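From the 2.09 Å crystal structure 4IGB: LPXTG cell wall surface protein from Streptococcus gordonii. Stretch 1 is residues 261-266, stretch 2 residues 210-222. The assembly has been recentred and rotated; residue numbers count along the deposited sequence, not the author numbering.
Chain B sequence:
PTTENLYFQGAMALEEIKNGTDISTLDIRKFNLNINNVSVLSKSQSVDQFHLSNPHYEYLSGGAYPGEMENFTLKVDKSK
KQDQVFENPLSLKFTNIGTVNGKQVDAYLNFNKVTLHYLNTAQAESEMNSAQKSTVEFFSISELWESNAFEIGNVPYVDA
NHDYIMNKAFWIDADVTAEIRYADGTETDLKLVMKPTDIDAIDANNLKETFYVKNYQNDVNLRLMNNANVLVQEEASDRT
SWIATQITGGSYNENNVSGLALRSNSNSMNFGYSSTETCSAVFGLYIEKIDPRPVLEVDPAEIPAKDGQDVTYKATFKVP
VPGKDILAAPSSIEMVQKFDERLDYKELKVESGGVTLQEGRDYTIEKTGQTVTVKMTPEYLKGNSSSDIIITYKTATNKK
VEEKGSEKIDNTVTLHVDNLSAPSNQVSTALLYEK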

# COMPACT_ATOMS: atom_id res chain seq x y z
N ALA B 261 2.90 2.22 -10.17
CA ALA B 261 2.59 2.38 -8.76
C ALA B 261 1.12 2.71 -8.58
O ALA B 261 0.55 3.51 -9.32
CB ALA B 261 3.45 3.46 -8.13
N LEU B 262 0.52 2.08 -7.58
CA LEU B 262 -0.92 2.18 -7.31
C LEU B 262 -1.16 2.47 -5.83
O LEU B 262 -0.69 1.72 -4.96
CB LEU B 262 -1.62 0.87 -7.68
CG LEU B 262 -1.47 0.36 -9.13
CD1 LEU B 262 -1.20 -1.12 -9.17
CD2 LEU B 262 -2.74 0.67 -9.92
N ARG B 263 -1.86 3.56 -5.56
CA ARG B 263 -2.29 3.90 -4.21
C ARG B 263 -3.78 3.60 -4.07
O ARG B 263 -4.59 4.16 -4.80
CB ARG B 263 -2.02 5.37 -3.90
CG ARG B 263 -2.67 5.86 -2.59
CD ARG B 263 -2.96 7.34 -2.62
NE ARG B 263 -1.75 8.17 -2.67
CZ ARG B 263 -1.77 9.46 -3.02
NH1 ARG B 263 -2.93 10.03 -3.36
NH2 ARG B 263 -0.65 10.17 -3.02
N SER B 264 -4.12 2.67 -3.19
CA SER B 264 -5.51 2.28 -2.97
C SER B 264 -6.36 3.39 -2.34
O SER B 264 -5.85 4.33 -1.74
CB SER B 264 -5.59 1.02 -2.09
OG SER B 264 -6.95 0.69 -1.79
N ASN B 265 -7.68 3.28 -2.49
CA ASN B 265 -8.61 4.07 -1.70
C ASN B 265 -8.62 3.65 -0.23
O ASN B 265 -9.13 4.38 0.62
CB ASN B 265 -10.04 3.92 -2.25
CG ASN B 265 -10.25 4.71 -3.52
OD1 ASN B 265 -9.58 5.71 -3.75
ND2 ASN B 265 -11.19 4.26 -4.36
N SER B 266 -8.11 2.45 0.07
CA SER B 266 -8.24 1.90 1.42
C SER B 266 -6.95 1.25 1.89
O SER B 266 -5.89 1.42 1.27
CB SER B 266 -9.38 0.86 1.49
OG SER B 266 -9.05 -0.30 0.74
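Stretch 2 (210-222) TFYVKNYQNDVNL

Stretch 1 runs as a β-strand from Ala261 to Ser264 and then leaves the extended conformation, Asn265 adopting φ/ψ of -69/-18°. Stretch 2 begins as a strand, Thr210 to Lys214, bends through a type II β-turn from Val213 to Tyr216, and continues into a short helix, Tyr216 to Asp219. Val220 is the first residue to leave helical φ/ψ, and from there the chain passes antiparallel to stretch 1, turning a corner at Asn221.

The pairing is centred on Arg263 and Leu222, whose CA atoms are 5.0 Å apart. Arg263 N donates to Leu222 O at 2.8 Å, and Leu222 N returns a bond to Arg263 O at 3.1 Å. The neighbouring bridge, Ser264 with Val220, is a non-hydrogen-bonded pair with its CA atoms 4.2 Å apart. One residue on stretch 1 therefore matches two on stretch 2, which defines a β-bulge. The extra residue, Asn221, points its amide at the same acceptor, so that Arg263 O receives both Leu222 N and Asn221 N, the latter at 2.9 Å. Beyond the bulge, Asn265 N donates almost linearly to Asp219 O at 2.8 Å, tying the loop after the strand to the last residue of the helix. At the other end, Leu262 CA makes a CA-H...O contact of 3.4 Å with Leu222 O.

Among the side chains, Leu262 provides the apolar part of the contact. Its CD1 lies 3.6 Å from Phe211 CE2 and 4.2 Å from Val213 CG2, while its CD2 lies 3.9 Å from Tyr216 CE1 and 4.3 Å from Val220 CG1. The leucine thus touches the first strand, the helix and the segment after it.

Arg263 and Leu222 project from the same face of the sheet. Leu222 CD2 packs over one face of the guanidinium, 3.8 Å from Arg263 NH1, whereas Asn221 OD1 lies at its edge, near the plane, and accepts a hydrogen bond from Arg263 NH1 at 3.1 Å.

The side chain of Asn265 starts sideways, but its end comes nearer to stretch 2. Asn265 ND2 makes a weak hydrogen bond to Asn218 O at 2.9 Å and also donates to water 1, which in turn donates to Gln217 O and Val220 O. On the other side of the amide, Asn265 OD1 approaches Asn221 CB to 3.1 Å and accepts from water 3, which takes a hydrogen bond from Asn221 ND2. Direct and water-mediated bonds thus fasten Asn265 to the helix and the bulge.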

# COMPACT_ATOMS: atom_id res chain seq x y z
N THR B 210 0.68 -10.75 -16.85
CA THR B 210 -0.34 -9.76 -16.57
C THR B 210 -0.53 -9.54 -15.07
O THR B 210 -0.67 -10.51 -14.31
CB THR B 210 -1.69 -10.22 -17.13
OG1 THR B 210 -1.56 -10.51 -18.53
CG2 THR B 210 -2.77 -9.16 -16.92
N PHE B 211 -0.51 -8.27 -14.66
CA PHE B 211 -0.92 -7.85 -13.31
C PHE B 211 -2.26 -7.16 -13.44
O PHE B 211 -2.45 -6.35 -14.36
CB PHE B 211 0.08 -6.85 -12.73
CG PHE B 211 -0.30 -6.33 -11.35
CD1 PHE B 211 -0.01 -7.07 -10.21
CD2 PHE B 211 -0.91 -5.10 -11.21
CE1 PHE B 211 -0.35 -6.58 -8.93
CE2 PHE B 211 -1.25 -4.61 -9.95
CZ PHE B 211 -0.97 -5.35 -8.81
N TYR B 212 -3.19 -7.46 -12.54
CA TYR B 212 -4.46 -6.76 -12.60
C TYR B 212 -5.01 -6.36 -11.24
O TYR B 212 -4.63 -6.90 -10.22
CB TYR B 212 -5.49 -7.55 -13.39
CG TYR B 212 -5.88 -8.90 -12.84
CD1 TYR B 212 -5.30 -10.07 -13.33
CD2 TYR B 212 -6.87 -9.02 -11.87
CE1 TYR B 212 -5.69 -11.31 -12.85
CE2 TYR B 212 -7.27 -10.24 -11.40
CZ TYR B 212 -6.68 -11.39 -11.89
OH TYR B 212 -7.08 -12.62 -11.40
N VAL B 213 -5.91 -5.39 -11.26
CA VAL B 213 -6.61 -4.96 -10.06
C VAL B 213 -8.09 -5.07 -10.36
O VAL B 213 -8.58 -4.45 -11.30
CB VAL B 213 -6.27 -3.51 -9.73
CG1 VAL B 213 -7.08 -3.04 -8.52
CG2 VAL B 213 -4.77 -3.36 -9.49
N LYS B 214 -8.78 -5.88 -9.58
CA LYS B 214 -10.23 -6.01 -9.69
C LYS B 214 -10.91 -4.74 -9.17
O LYS B 214 -10.40 -4.11 -8.25
CB LYS B 214 -10.71 -7.24 -8.92
CG LYS B 214 -10.42 -8.55 -9.66
CD LYS B 214 -10.52 -9.75 -8.75
CE LYS B 214 -11.93 -9.95 -8.17
NZ LYS B 214 -11.86 -10.96 -7.04
N ASN B 215 -12.04 -4.35 -9.77
CA ASN B 215 -12.77 -3.18 -9.30
C ASN B 215 -11.84 -1.95 -9.28
O ASN B 215 -11.92 -1.07 -8.42
CB ASN B 215 -13.33 -3.48 -7.91
CG ASN B 215 -14.58 -2.70 -7.60
OD1 ASN B 215 -14.92 -2.52 -6.42
ND2 ASN B 215 -15.29 -2.25 -8.63
N TYR B 216 -10.96 -1.90 -10.27
CA TYR B 216 -9.88 -0.91 -10.32
C TYR B 216 -10.31 0.54 -10.05
O TYR B 216 -9.80 1.17 -9.13
CB TYR B 216 -9.17 -1.02 -11.67
CG TYR B 216 -8.20 0.08 -12.00
CD1 TYR B 216 -7.17 0.42 -11.13
CD2 TYR B 216 -8.26 0.74 -13.23
CE1 TYR B 216 -6.25 1.41 -11.45
CE2 TYR B 216 -7.35 1.73 -13.56
CZ TYR B 216 -6.35 2.06 -12.67
OH TYR B 216 -5.44 3.04 -13.00
N GLN B 217 -11.25 1.05 -10.85
CA GLN B 217 -11.63 2.46 -10.78
C GLN B 217 -12.40 2.76 -9.49
O GLN B 217 -12.41 3.90 -9.02
CB GLN B 217 -12.44 2.88 -12.01
CG GLN B 217 -11.68 2.85 -13.34
CD GLN B 217 -11.92 1.56 -14.13
OE1 GLN B 217 -12.15 0.49 -13.56
NE2 GLN B 217 -11.87 1.67 -15.46
N ASN B 218 -13.06 1.76 -8.93
CA ASN B 218 -13.72 1.93 -7.63
C ASN B 218 -12.78 1.81 -6.43
O ASN B 218 -13.09 2.32 -5.36
CB ASN B 218 -14.88 0.94 -7.47
CG ASN B 218 -16.09 1.30 -8.32
OD1 ASN B 218 -16.78 0.41 -8.84
ND2 ASN B 218 -16.35 2.59 -8.47
N ASP B 219 -11.64 1.15 -6.61
CA ASP B 219 -10.78 0.79 -5.46
C ASP B 219 -9.45 1.53 -5.38
O ASP B 219 -8.79 1.52 -4.33
CB ASP B 219 -10.50 -0.71 -5.45
CG ASP B 219 -11.70 -1.54 -5.01
OD1 ASP B 219 -12.73 -0.95 -4.65
OD2 ASP B 219 -11.60 -2.78 -5.03
N VAL B 220 -9.04 2.14 -6.49
CA VAL B 220 -7.76 2.80 -6.53
C VAL B 220 -7.92 4.32 -6.61
O VAL B 220 -8.75 4.84 -7.38
CB VAL B 220 -6.88 2.24 -7.69
CG1 VAL B 220 -5.62 3.06 -7.87
CG2 VAL B 220 -6.52 0.81 -7.39
N ASN B 221 -7.13 5.01 -5.79
CA ASN B 221 -7.13 6.46 -5.74
C ASN B 221 -6.15 7.07 -6.75
O ASN B 221 -6.48 8.04 -7.42
CB ASN B 221 -6.77 6.94 -4.33
CG ASN B 221 -6.72 8.47 -4.23
OD1 ASN B 221 -5.67 9.07 -4.37
ND2 ASN B 221 -7.86 9.09 -3.98
N LEU B 222 -4.96 6.48 -6.87
CA LEU B 222 -3.94 7.05 -7.75
C LEU B 222 -3.09 5.99 -8.44
O LEU B 222 -2.54 5.08 -7.79
CB LEU B 222 -3.07 8.03 -6.97
CG LEU B 222 -1.86 8.72 -7.64
CD1 LEU B 222 -2.25 9.32 -8.96
CD2 LEU B 222 -1.31 9.81 -6.74
O HOH W 1 -11.37 5.55 -6.95
O HOH W 2 -9.82 0.08 -2.04
O HOH W 3 -10.50 8.04 -4.50